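Local structure of phage-like element PBSX protein XepA (Bacillus subtilis, 6IA5) at residues Gly190-Val195 / Glu258-Ile263; Ala199-Glu204 / Phe251-Phe256; Glu204-Ala209 / Ser272-Ala277. The protein is of unknown function and does not seem to be involved in host cell lysis, although it belongs to a prophage lytic cassette and forms a pentamer. One frame throughout, in Å; residues are numbered along the deposited sequence. Where two conformers were deposited one is given.

Overall arrangement
All three contacts belong to the large antiparallel sheet of the C-terminal domain, remote from the N-terminal sheets. Interactions 2 and 3 share Glu204 and lie along strand 200-207, which carries 247-252 on one edge and 271-278 on the other; Leu202 O and Thr276 N, 2.9 Å apart, probably join them by a hydrogen bond. Interaction 1, its centre about 11 Å from that of interaction 2 and about 12 Å from that of interaction 3, packs against both: Met261 CE lies 3.6 Å from Phe251 CZ, and Met261 CB 3.7 Å from Val273 CG1. Interactions 2 and 3 touch one neighbouring subunit in common, and interaction 2 another; no other chain touches interaction 1.

Interaction 1. Residues Gly190-Val195 / Glu258-Ile263; sequences GAALPV and EIIMEI
Ile259 sits at the centre of a short antiparallel pairing and grips Leu193 through both of its backbone polar groups. Leu193 N donates to Ile259 O at 2.8 Å, and Ile259 N returns the bond to Leu193 O at 3.0 Å, approaching a lone pair in the carbonyl plane. The side chains of this hydrogen-bonded pair run alongside each other in the same direction. With chi1 of -59°, Ile259 CG1 stays beside its own backbone N and meets CG2 of Val195 at 3.9 Å, the two branches crossing obliquely. Branched, wholly apolar groups suit this face, which is buried: Leu201, from strand 200-207, packs on both Leu193 and Ile259, and Phe176 and Phe178 also cover Leu193. Here the large antiparallel sheet of the C-terminal domain turns residues from strands that are not direct neighbours toward one another, as in a beta sandwich, and the short strand 193-194 is laid along the start of 258-267. Pro194 is tolerated because, in its non-hydrogen-bonded pairing with Glu258, no N-H is required of it toward that strand.

Glu258 and Ala192 meet on the other face. Glu258 CA lies 3.0 Å from Leu193 O in a CA-H...O contact, and its extended side chain brings OE2 to 3.5 Å from Ala192 CB. That methyl group also touches CG1 of Ile260 at 3.7 Å, so it lies between an acidic tip and a hydrocarbon branch, a place where a small residue fits. Trp217 and Lys219 of strand 211-219 pack against Ile260. Beyond Ala192 the two backbones no longer bond directly. A water spans the gap: it accepts from Met261 N at 2.8 Å and lies 2.9 Å from Ala191 O, to which it probably donates.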
ATOM      1  N   GLY E 190       1.180  42.113 -19.760  1.00 45.54           N
ATOM      2  CA  GLY E 190       0.129  41.247 -19.246  1.00 42.20           C
ATOM      3  C   GLY E 190       0.693  40.290 -18.197  1.00 46.67           C
ATOM      4  O   GLY E 190       1.815  40.476 -17.754  1.00 52.95           O
ATOM      5  N   ALA E 191      -0.076  39.259 -17.822  1.00 41.55           N
ATOM      6  CA  ALA E 191       0.357  38.327 -16.797  1.00 48.38           C
ATOM      7  C   ALA E 191       1.300  37.268 -17.390  1.00 51.60           C
ATOM      8  O   ALA E 191       1.165  36.877 -18.550  1.00 57.23           O
ATOM      9  CB  ALA E 191      -0.851  37.693 -16.151  1.00 42.90           C
ATOM     10  N   ALA E 192       2.237  36.799 -16.556  1.00 46.68           N
ATOM     11  CA  ALA E 192       3.262  35.835 -16.919  1.00 47.05           C
ATOM     12  C   ALA E 192       2.831  34.447 -16.470  1.00 48.81           C
ATOM     13  O   ALA E 192       2.584  34.220 -15.291  1.00 51.81           O
ATOM     14  CB  ALA E 192       4.578  36.214 -16.290  1.00 42.09           C
ATOM     15  N   LEU E 193       2.748  33.514 -17.423  1.00 49.16           N
ATOM     16  CA  LEU E 193       2.416  32.132 -17.114  1.00 48.32           C
ATOM     17  C   LEU E 193       3.595  31.487 -16.391  1.00 47.33           C
ATOM     18  O   LEU E 193       4.712  31.519 -16.899  1.00 43.97           O
ATOM     19  CB  LEU E 193       2.114  31.386 -18.423  1.00 45.80           C
ATOM     20  CG  LEU E 193       1.762  29.909 -18.273  1.00 46.69           C
ATOM     21  CD1 LEU E 193       0.590  29.557 -19.168  1.00 53.13           C
ATOM     22  CD2 LEU E 193       2.948  29.045 -18.655  1.00 48.16           C
ATOM     23  N   PRO E 194       3.376  30.857 -15.212  1.00 53.35           N
ATOM     24  CA  PRO E 194       4.412  30.034 -14.574  1.00 55.83           C
ATOM     25  C   PRO E 194       4.370  28.641 -15.196  1.00 46.19           C
ATOM     26  O   PRO E 194       3.341  27.975 -15.154  1.00 49.42           O
ATOM     27  CB  PRO E 194       4.012  29.977 -13.085  1.00 55.24           C
ATOM     28  CG  PRO E 194       2.616  30.619 -13.007  1.00 53.26           C
ATOM     29  CD  PRO E 194       2.132  30.903 -14.423  1.00 50.25           C
ATOM     30  N   VAL E 195       5.492  28.219 -15.778  1.00 46.82           N
ATOM     31  CA  VAL E 195       5.533  27.006 -16.578  1.00 48.43           C
ATOM     32  C   VAL E 195       5.256  25.748 -15.742  1.00 49.46           C
ATOM     33  O   VAL E 195       4.536  24.862 -16.202  1.00 47.75           O
ATOM     34  CB  VAL E 195       6.830  26.929 -17.405  1.00 44.73           C
ATOM     35  CG1 VAL E 195       6.982  25.578 -18.090  1.00 41.72           C
ATOM     36  CG2 VAL E 195       6.870  28.052 -18.437  1.00 43.59           C
ATOM     37  N   GLU E 258       8.840  31.103 -17.299  1.00 41.96           N
ATOM     38  CA  GLU E 258       7.605  31.841 -17.508  1.00 44.67           C
ATOM     39  C   GLU E 258       7.402  32.119 -18.992  1.00 42.65           C
ATOM     40  O   GLU E 258       8.375  32.206 -19.747  1.00 41.40           O
ATOM     41  CB  GLU E 258       7.653  33.204 -16.814  1.00 46.73           C
ATOM     42  CG  GLU E 258       7.845  33.099 -15.319  1.00 55.63           C
ATOM     43  CD  GLU E 258       7.871  34.443 -14.623  1.00 59.60           C
ATOM     44  OE1 GLU E 258       8.885  35.157 -14.742  1.00 70.40           O
ATOM     45  OE2 GLU E 258       6.864  34.776 -13.995  1.00 65.44           O
ATOM     46  N   ILE E 259       6.135  32.325 -19.365  1.00 39.83           N
ATOM     47  CA  ILE E 259       5.782  32.694 -20.731  1.00 43.87           C
ATOM     48  C   ILE E 259       4.980  33.989 -20.675  1.00 43.15           C
ATOM     49  O   ILE E 259       4.058  34.128 -19.870  1.00 43.65           O
ATOM     50  CB  ILE E 259       4.996  31.558 -21.434  1.00 40.55           C
ATOM     51  CG1 ILE E 259       5.780  30.239 -21.488  1.00 34.26           C
ATOM     52  CG2 ILE E 259       4.513  32.008 -22.812  1.00 39.02           C
ATOM     53  CD1 ILE E 259       7.103  30.316 -22.216  1.00 31.88           C
ATOM     54  N   ILE E 260       5.350  34.935 -21.532  1.00 44.60           N
ATOM     55  CA  ILE E 260       4.669  36.217 -21.578  1.00 42.66           C
ATOM     56  C   ILE E 260       4.222  36.449 -23.023  1.00 45.32           C
ATOM     57  O   ILE E 260       4.993  36.243 -23.966  1.00 39.18           O
ATOM     58  CB  ILE E 260       5.616  37.326 -21.083  1.00 44.08           C
ATOM     59  CG1 ILE E 260       5.906  37.173 -19.584  1.00 46.79           C
ATOM     60  CG2 ILE E 260       5.047  38.692 -21.403  1.00 41.52           C
ATOM     61  CD1 ILE E 260       7.064  38.016 -19.081  1.00 48.97           C
ATOM     62  N   MET E 261       2.966  36.879 -23.173  1.00 40.87           N
ATOM     63  CA  MET E 261       2.417  37.250 -24.465  1.00 36.68           C
ATOM     64  C   MET E 261       2.141  38.745 -24.428  1.00 42.40           C
ATOM     65  O   MET E 261       1.083  39.165 -23.964  1.00 42.08           O
ATOM     66  CB  MET E 261       1.105  36.492 -24.692  1.00 34.35           C
ATOM     67  CG  MET E 261       1.310  34.974 -24.736  1.00 36.33           C
ATOM     68  SD  MET E 261       1.983  34.548 -26.356  1.00 38.61           S
ATOM     69  CE  MET E 261       3.291  33.403 -25.900  1.00 34.98           C
ATOM     70  N   GLU E 262       3.098  39.541 -24.913  1.00 40.69           N
ATOM     71  CA  GLU E 262       3.055  40.977 -24.719  1.00 40.61           C
ATOM     72  C   GLU E 262       2.267  41.631 -25.852  1.00 45.24           C
ATOM     73  O   GLU E 262       2.542  41.403 -27.038  1.00 43.14           O
ATOM     74  CB  GLU E 262       4.481  41.535 -24.652  1.00 43.12           C
ATOM     75  CG  GLU E 262       4.558  43.048 -24.740  1.00 41.75           C
ATOM     76  CD  GLU E 262       5.954  43.634 -24.555  1.00 50.46           C
ATOM     77  OE1 GLU E 262       6.940  42.881 -24.613  1.00 47.02           O
ATOM     78  OE2 GLU E 262       6.066  44.838 -24.315  1.00 48.53           O
ATOM     79  N   ILE E 263       1.297  42.479 -25.483  1.00 39.70           N
ATOM     80  CA  ILE E 263       0.689  43.336 -26.482  1.00 39.49           C
ATOM     81  C   ILE E 263       1.607  44.538 -26.688  1.00 43.77           C
ATOM     82  O   ILE E 263       1.754  45.359 -25.787  1.00 47.81           O
ATOM     83  CB  ILE E 263      -0.752  43.722 -26.103  1.00 42.46           C
ATOM     84  CG1 ILE E 263      -1.647  42.483 -26.015  1.00 40.14           C
ATOM     85  CG2 ILE E 263      -1.303  44.726 -27.103  1.00 44.32           C
ATOM     86  CD1 ILE E 263      -2.997  42.724 -25.401  1.00 38.35           C
TER
HETATM   87  O   HOH W   1       1.498  38.101 -21.107  1.00 41.97           O

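Interaction 2. Residues Ala199-Glu204 / Phe251-Phe256; sequences AHLLVE and FDIKGF
Phe251 lies alongside Leu201, both side chains pointing the same way, with CD1 of the ring 4.1 Å from Leu201 CD2. Val203 crosses the ring obliquely, its CG2 3.7 Å from Phe251 CE1, while Ile253 CD1 closes on Leu201 CB. Bulky apolar groups suit this buried face, where Phe216 meets the Phe251 ring edge-to-face. Reciprocal backbone bonds hold this antiparallel pair in register, Phe251 N reaching Leu201 O at 2.7 Å nearly along the C=O axis. On its other edge, facing strand 271-278, strand 200-207 begins with a classic beta bulge, Ala199 and His200 both opposite Val278. Toward 251-256, Ile253 N bonds to Ala199 O from 47° above the carbonyl plane. Small Ala199 accommodates the lysine chain, its CB pressed to 3.4 Å from Lys254 CG. Lys254 bends at chi3 and chi4, returning NZ to Asp252 OD1 in a 3.0 Å salt bridge. The same oxygen accepts from Lys254 N, making an Asx turn that overlaps the type II turn Ile253-Phe256, in which Gly255 takes a phi of 100° where a CB would strike the carbonyl O of Lys254. Lys254 also packs against His200 of a neighbouring subunit, a different copy from the one that meets Glu204.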
ATOM      1  N   ALA E 199       4.811  21.313 -20.589  1.00 40.10           N
ATOM      2  CA  ALA E 199       5.748  21.185 -21.697  1.00 41.42           C
ATOM      3  C   ALA E 199       5.197  21.870 -22.961  1.00 39.55           C
ATOM      4  O   ALA E 199       5.957  22.212 -23.863  1.00 40.95           O
ATOM      5  CB  ALA E 199       6.001  19.718 -21.960  1.00 38.75           C
ATOM      6  N   HIS E 200       3.875  22.041 -23.030  1.00 32.64           N
ATOM      7  CA  HIS E 200       3.210  22.491 -24.238  1.00 38.82           C
ATOM      8  C   HIS E 200       2.195  23.577 -23.881  1.00 38.23           C
ATOM      9  O   HIS E 200       1.565  23.512 -22.832  1.00 40.89           O
ATOM     10  CB  HIS E 200       2.596  21.289 -24.978  1.00 37.38           C
ATOM     11  CG  HIS E 200       2.044  21.646 -26.319  1.00 47.47           C
ATOM     12  ND1 HIS E 200       2.858  21.759 -27.455  1.00 45.98           N
ATOM     13  CD2 HIS E 200       0.782  21.939 -26.720  1.00 46.62           C
ATOM     14  CE1 HIS E 200       2.117  22.086 -28.492  1.00 46.17           C
ATOM     15  NE2 HIS E 200       0.830  22.213 -28.067  1.00 47.79           N
ATOM     16  N   LEU E 201       2.038  24.570 -24.759  1.00 37.91           N
ATOM     17  CA  LEU E 201       1.103  25.658 -24.521  1.00 35.55           C
ATOM     18  C   LEU E 201       0.391  26.003 -25.823  1.00 36.26           C
ATOM     19  O   LEU E 201       1.026  26.141 -26.871  1.00 38.72           O
ATOM     20  CB  LEU E 201       1.891  26.865 -23.989  1.00 34.82           C
ATOM     21  CG  LEU E 201       1.135  28.191 -23.907  1.00 32.75           C
ATOM     22  CD1 LEU E 201       0.081  28.179 -22.793  1.00 31.70           C
ATOM     23  CD2 LEU E 201       2.118  29.351 -23.764  1.00 31.79           C
ATOM     24  N   LEU E 202      -0.940  26.130 -25.748  1.00 39.36           N
ATOM     25  CA  LEU E 202      -1.731  26.627 -26.868  1.00 36.27           C
ATOM     26  C   LEU E 202      -2.313  27.980 -26.461  1.00 37.94           C
ATOM     27  O   LEU E 202      -2.949  28.071 -25.415  1.00 38.74           O
ATOM     28  CB  LEU E 202      -2.843  25.625 -27.200  1.00 37.10           C
ATOM     29  CG  LEU E 202      -3.696  26.039 -28.404  1.00 41.89           C
ATOM     30  CD1 LEU E 202      -2.901  25.929 -29.697  1.00 35.89           C
ATOM     31  CD2 LEU E 202      -4.981  25.242 -28.495  1.00 41.48           C
ATOM     32  N   VAL E 203      -2.057  29.014 -27.267  1.00 38.30           N
ATOM     33  CA  VAL E 203      -2.457  30.379 -26.946  1.00 36.18           C
ATOM     34  C   VAL E 203      -3.433  30.868 -28.010  1.00 40.13           C
ATOM     35  O   VAL E 203      -3.108  30.848 -29.196  1.00 41.00           O
ATOM     36  CB  VAL E 203      -1.266  31.355 -26.878  1.00 34.80           C
ATOM     37  CG1 VAL E 203      -1.742  32.786 -26.605  1.00 32.87           C
ATOM     38  CG2 VAL E 203      -0.223  30.965 -25.850  1.00 31.49           C
ATOM     39  N   GLU E 204      -4.598  31.354 -27.561  1.00 35.24           N
ATOM     40  CA  GLU E 204      -5.579  31.961 -28.445  1.00 34.90           C
ATOM     41  C   GLU E 204      -5.536  33.483 -28.311  1.00 33.24           C
ATOM     42  O   GLU E 204      -5.480  34.018 -27.208  1.00 37.02           O
ATOM     43  CB  GLU E 204      -6.986  31.436 -28.129  1.00 36.79           C
ATOM     44  CG  GLU E 204      -7.934  31.682 -29.296  1.00 46.94           C
ATOM     45  CD  GLU E 204      -9.405  31.373 -29.086  1.00 47.48           C
ATOM     46  OE1 GLU E 204      -9.714  30.621 -28.120  1.00 47.45           O
ATOM     47  OE2 GLU E 204     -10.232  31.885 -29.890  1.00 48.92           O
ATOM     48  N   PHE E 251       3.121  26.307 -28.640  1.00 29.92           N
ATOM     49  CA  PHE E 251       4.501  26.516 -28.212  1.00 31.13           C
ATOM     50  C   PHE E 251       5.007  25.305 -27.439  1.00 32.33           C
ATOM     51  O   PHE E 251       4.276  24.703 -26.652  1.00 33.24           O
ATOM     52  CB  PHE E 251       4.610  27.702 -27.249  1.00 30.25           C
ATOM     53  CG  PHE E 251       4.165  29.018 -27.826  1.00 32.15           C
ATOM     54  CD1 PHE E 251       2.827  29.385 -27.833  1.00 31.22           C
ATOM     55  CD2 PHE E 251       5.097  29.882 -28.388  1.00 31.83           C
ATOM     56  CE1 PHE E 251       2.428  30.599 -28.375  1.00 29.15           C
ATOM     57  CE2 PHE E 251       4.698  31.090 -28.941  1.00 28.53           C
ATOM     58  CZ  PHE E 251       3.369  31.447 -28.924  1.00 29.78           C
ATOM     59  N   ASP E 252       6.279  24.986 -27.659  1.00 36.13           N
ATOM     60  CA  ASP E 252       7.028  24.065 -26.828  1.00 36.56           C
ATOM     61  C   ASP E 252       7.695  24.887 -25.730  1.00 37.17           C
ATOM     62  O   ASP E 252       8.556  25.711 -26.024  1.00 32.69           O
ATOM     63  CB  ASP E 252       8.060  23.306 -27.669  1.00 40.81           C
ATOM     64  CG  ASP E 252       9.039  22.443 -26.873  1.00 50.42           C
ATOM     65  OD1 ASP E 252       8.796  22.198 -25.649  1.00 46.96           O
ATOM     66  OD2 ASP E 252      10.037  21.996 -27.484  1.00 56.39           O
ATOM     67  N   ILE E 253       7.306  24.657 -24.466  1.00 36.95           N
ATOM     68  CA  ILE E 253       7.754  25.570 -23.420  1.00 40.78           C
ATOM     69  C   ILE E 253       8.657  24.868 -22.403  1.00 43.12           C
ATOM     70  O   ILE E 253       8.985  25.468 -21.370  1.00 43.18           O
ATOM     71  CB  ILE E 253       6.548  26.267 -22.751  1.00 38.11           C
ATOM     72  CG1 ILE E 253       5.591  25.270 -22.088  1.00 38.42           C
ATOM     73  CG2 ILE E 253       5.839  27.187 -23.750  1.00 35.99           C
ATOM     74  CD1 ILE E 253       4.521  25.941 -21.251  1.00 40.51           C
ATOM     75  N   LYS E 254       9.026  23.607 -22.684  1.00 39.05           N
ATOM     76  CA  LYS E 254       9.914  22.845 -21.819  0.50 41.02           C
ATOM     77  C   LYS E 254      11.182  23.648 -21.536  1.00 40.62           C
ATOM     78  O   LYS E 254      11.869  24.089 -22.451  1.00 38.15           O
ATOM     79  CB  LYS E 254      10.333  21.517 -22.458  0.50 39.96           C
ATOM     80  CG  LYS E 254       9.374  20.350 -22.277  0.50 42.41           C
ATOM     81  CD  LYS E 254       9.969  19.005 -22.692  0.50 42.35           C
ATOM     82  CE  LYS E 254      10.689  18.988 -24.029  0.50 43.04           C
ATOM     83  NZ  LYS E 254       9.845  19.422 -25.168  0.50 41.08           N
ATOM     84  N   GLY E 255      11.490  23.833 -20.245  1.00 42.77           N
ATOM     85  CA  GLY E 255      12.744  24.469 -19.888  1.00 44.31           C
ATOM     86  C   GLY E 255      12.597  25.953 -19.542  1.00 49.67           C
ATOM     87  O   GLY E 255      13.505  26.527 -18.942  1.00 49.60           O
ATOM     88  N   PHE E 256      11.474  26.581 -19.927  1.00 43.10           N
ATOM     89  CA  PHE E 256      11.253  27.975 -19.555  1.00 42.56           C
ATOM     90  C   PHE E 256      10.668  28.058 -18.145  1.00 40.42           C
ATOM     91  O   PHE E 256      10.017  27.123 -17.695  1.00 38.40           O
ATOM     92  CB  PHE E 256      10.324  28.683 -20.554  1.00 40.04           C
ATOM     93  CG  PHE E 256      10.994  29.056 -21.848  1.00 40.08           C
ATOM     94  CD1 PHE E 256      11.807  30.180 -21.931  1.00 39.06           C
ATOM     95  CD2 PHE E 256      10.857  28.253 -22.971  1.00 39.26           C
ATOM     96  CE1 PHE E 256      12.440  30.513 -23.119  1.00 38.81           C
ATOM     97  CE2 PHE E 256      11.525  28.568 -24.147  1.00 41.60           C
ATOM     98  CZ  PHE E 256      12.300  29.707 -24.228  1.00 38.95           C
TER

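Interaction 3. Residues Glu204-Ala209 / Ser272-Ala277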
ATOM      1  N   GLU E 204      -4.598  31.354 -27.561  1.00 35.24           N
ATOM      2  CA  GLU E 204      -5.579  31.961 -28.445  1.00 34.90           C
ATOM      3  C   GLU E 204      -5.536  33.483 -28.311  1.00 33.24           C
ATOM      4  O   GLU E 204      -5.480  34.018 -27.208  1.00 37.02           O
ATOM      5  CB  GLU E 204      -6.986  31.436 -28.129  1.00 36.79           C
ATOM      6  CG  GLU E 204      -7.934  31.682 -29.296  1.00 46.94           C
ATOM      7  CD  GLU E 204      -9.405  31.373 -29.086  1.00 47.48           C
ATOM      8  OE1 GLU E 204      -9.714  30.621 -28.120  1.00 47.45           O
ATOM      9  OE2 GLU E 204     -10.232  31.885 -29.890  1.00 48.92           O
ATOM     10  N   VAL E 205      -5.568  34.170 -29.457  1.00 35.72           N
ATOM     11  CA  VAL E 205      -5.586  35.625 -29.563  1.00 34.17           C
ATOM     12  C   VAL E 205      -6.916  35.997 -30.223  1.00 36.78           C
ATOM     13  O   VAL E 205      -7.224  35.520 -31.316  1.00 38.77           O
ATOM     14  CB  VAL E 205      -4.397  36.140 -30.400  1.00 34.70           C
ATOM     15  CG1 VAL E 205      -4.423  37.666 -30.542  1.00 40.52           C
ATOM     16  CG2 VAL E 205      -3.054  35.651 -29.846  1.00 29.65           C
ATOM     17  N   TYR E 206      -7.716  36.835 -29.548  1.00 36.95           N
ATOM     18  CA  TYR E 206      -9.045  37.150 -30.048  1.00 37.79           C
ATOM     19  C   TYR E 206      -9.555  38.452 -29.432  1.00 40.85           C
ATOM     20  O   TYR E 206      -9.216  38.783 -28.297  1.00 42.26           O
ATOM     21  CB  TYR E 206     -10.023  36.001 -29.768  1.00 37.72           C
ATOM     22  CG  TYR E 206     -10.207  35.690 -28.305  1.00 38.85           C
ATOM     23  CD1 TYR E 206      -9.289  34.901 -27.628  1.00 40.52           C
ATOM     24  CD2 TYR E 206     -11.304  36.158 -27.597  1.00 42.68           C
ATOM     25  CE1 TYR E 206      -9.440  34.605 -26.280  1.00 43.94           C
ATOM     26  CE2 TYR E 206     -11.483  35.850 -26.250  1.00 43.50           C
ATOM     27  CZ  TYR E 206     -10.542  35.079 -25.590  1.00 46.21           C
ATOM     28  OH  TYR E 206     -10.668  34.768 -24.266  1.00 51.97           O
ATOM     29  N   GLY E 207     -10.392  39.162 -30.199  1.00 40.35           N
ATOM     30  CA  GLY E 207     -11.118  40.320 -29.711  1.00 42.29           C
ATOM     31  C   GLY E 207     -11.514  41.274 -30.837  1.00 40.18           C
ATOM     32  O   GLY E 207     -11.442  40.919 -32.009  1.00 44.69           O
ATOM     33  N   THR E 208     -11.869  42.509 -30.458  1.00 44.85           N
ATOM     34  CA  THR E 208     -12.398  43.501 -31.385  1.00 44.51           C
ATOM     35  C   THR E 208     -11.292  44.390 -31.950  1.00 47.81           C
ATOM     36  O   THR E 208     -11.529  45.070 -32.946  1.00 44.24           O
ATOM     37  CB  THR E 208     -13.453  44.399 -30.719  1.00 41.86           C
ATOM     38  OG1 THR E 208     -12.843  44.913 -29.539  1.00 43.75           O
ATOM     39  CG2 THR E 208     -14.709  43.658 -30.307  1.00 42.19           C
ATOM     40  N   ALA E 209     -10.098  44.405 -31.331  1.00 47.31           N
ATOM     41  CA  ALA E 209      -9.053  45.324 -31.763  1.00 45.02           C
ATOM     42  C   ALA E 209      -8.914  45.281 -33.281  1.00 45.22           C
ATOM     43  O   ALA E 209      -8.868  44.208 -33.879  1.00 49.13           O
ATOM     44  CB  ALA E 209      -7.744  44.995 -31.091  1.00 47.58           C
ATOM     45  N   SER E 272      -8.093  39.883 -26.066  1.00 34.73           N
ATOM     46  CA  SER E 272      -7.831  38.880 -25.049  1.00 41.33           C
ATOM     47  C   SER E 272      -6.764  37.913 -25.566  1.00 39.18           C
ATOM     48  O   SER E 272      -6.718  37.606 -26.755  1.00 40.99           O
ATOM     49  CB  SER E 272      -9.094  38.139 -24.690  1.00 43.62           C
ATOM     50  OG  SER E 272     -10.041  39.014 -24.085  1.00 43.41           O
ATOM     51  N   VAL E 273      -5.910  37.450 -24.654  1.00 43.02           N
ATOM     52  CA  VAL E 273      -4.884  36.461 -24.944  1.00 37.91           C
ATOM     53  C   VAL E 273      -4.899  35.444 -23.812  1.00 38.61           C
ATOM     54  O   VAL E 273      -4.566  35.768 -22.674  1.00 41.80           O
ATOM     55  CB  VAL E 273      -3.490  37.096 -25.112  1.00 39.46           C
ATOM     56  CG1 VAL E 273      -2.474  36.024 -25.506  1.00 36.25           C
ATOM     57  CG2 VAL E 273      -3.483  38.232 -26.138  1.00 39.19           C
ATOM     58  N   LYS E 274      -5.321  34.223 -24.138  1.00 35.82           N
ATOM     59  CA  LYS E 274      -5.498  33.199 -23.124  1.00 38.74           C
ATOM     60  C   LYS E 274      -5.015  31.878 -23.694  1.00 39.44           C
ATOM     61  O   LYS E 274      -5.105  31.667 -24.903  1.00 37.53           O
ATOM     62  CB  LYS E 274      -6.980  33.059 -22.759  1.00 38.45           C
ATOM     63  CG  LYS E 274      -7.594  34.333 -22.208  1.00 45.09           C
ATOM     64  CD  LYS E 274      -8.950  34.123 -21.590  1.00 49.54           C
ATOM     65  CE  LYS E 274      -9.561  35.436 -21.139  1.00 50.28           C
ATOM     66  NZ  LYS E 274     -10.954  35.203 -20.689  1.00 50.75           N
ATOM     67  N   GLY E 275      -4.554  30.985 -22.812  1.00 40.63           N
ATOM     68  CA  GLY E 275      -4.055  29.709 -23.293  1.00 42.14           C
ATOM     69  C   GLY E 275      -4.307  28.550 -22.340  1.00 43.84           C
ATOM     70  O   GLY E 275      -4.828  28.736 -21.240  1.00 48.19           O
ATOM     71  N   THR E 276      -3.909  27.359 -22.799  1.00 38.88           N
ATOM     72  CA  THR E 276      -3.948  26.128 -22.045  1.00 37.62           C
ATOM     73  C   THR E 276      -2.566  25.488 -22.102  1.00 42.51           C
ATOM     74  O   THR E 276      -2.040  25.254 -23.200  1.00 38.70           O
ATOM     75  CB  THR E 276      -4.999  25.175 -22.629  1.00 37.18           C
ATOM     76  OG1 THR E 276      -6.267  25.840 -22.583  1.00 38.34           O
ATOM     77  CG2 THR E 276      -5.068  23.853 -21.892  1.00 36.22           C
ATOM     78  N   ALA E 277      -1.994  25.239 -20.911  1.00 36.75           N
ATOM     79  CA  ALA E 277      -0.704  24.601 -20.756  1.00 35.43           C
ATOM     80  C   ALA E 277      -0.932  23.140 -20.388  1.00 41.68           C
ATOM     81  O   ALA E 277      -1.793  22.830 -19.576  1.00 48.13           O
ATOM     82  CB  ALA E 277       0.108  25.301 -19.708  1.00 34.92           C
TER
HETATM   83  O   HOH W   2     -11.325  39.710 -26.406  1.00 40.97           O
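Strands 204-207 and 272-277 run antiparallel, their axes 5.0 Å apart at closest approach and their directions 151° apart. Four backbone hydrogen bonds join them, two about each hydrogen-bonded pair. Glu204 N gives to Lys274 O, and Ser272 N to Tyr206 O, each at 2.7 Å and nearly along the C=O axis; the return bonds, from Lys274 N to Glu204 O and from Tyr206 N to Ser272 O, are longer. Val205 and Val273 form the non-hydrogen-bonded pair between them. Gly207 follows with a phi of 156°, where a CB would jam against the carbonyl O of Tyr206.

Tyr206 carries the side-chain contact. Its CG stands between the backbone N and the carbonyl carbon, the crowded position, and so the ring lies across the neighbouring strand. Ser272 CB sits over one ring face in a CH-pi contact, 3.8 Å from the centroid; a small residue lets the ring come this near. At the ring edge, the hydroxyl rests against the aliphatic part of Lys274, with Tyr206 OH 3.2 Å from CD. The lysine is extended beyond CG, its NZ continues to a salt bridge with Glu182, and Ser272 OG bonds to Asn183 N and to a water 2.7 Å away. That water donates to Tyr206 O. On the opposite face Val205 CG2 and Val273 CG1 meet loosely at 4.4 Å, beta-branched groups well suited to a strand.

Glu204 sends its carboxylate away from Lys274 to Ser222 of a neighbouring subunit, whose Val221 packs on both residues, so this face takes part in pentamer assembly. The Val273 face looks inward, onto Met261 of strand 258-267 and Phe180, while strand 247-252 flanks 200-207 on its other edge and strand 175-179 lies beyond 271-278.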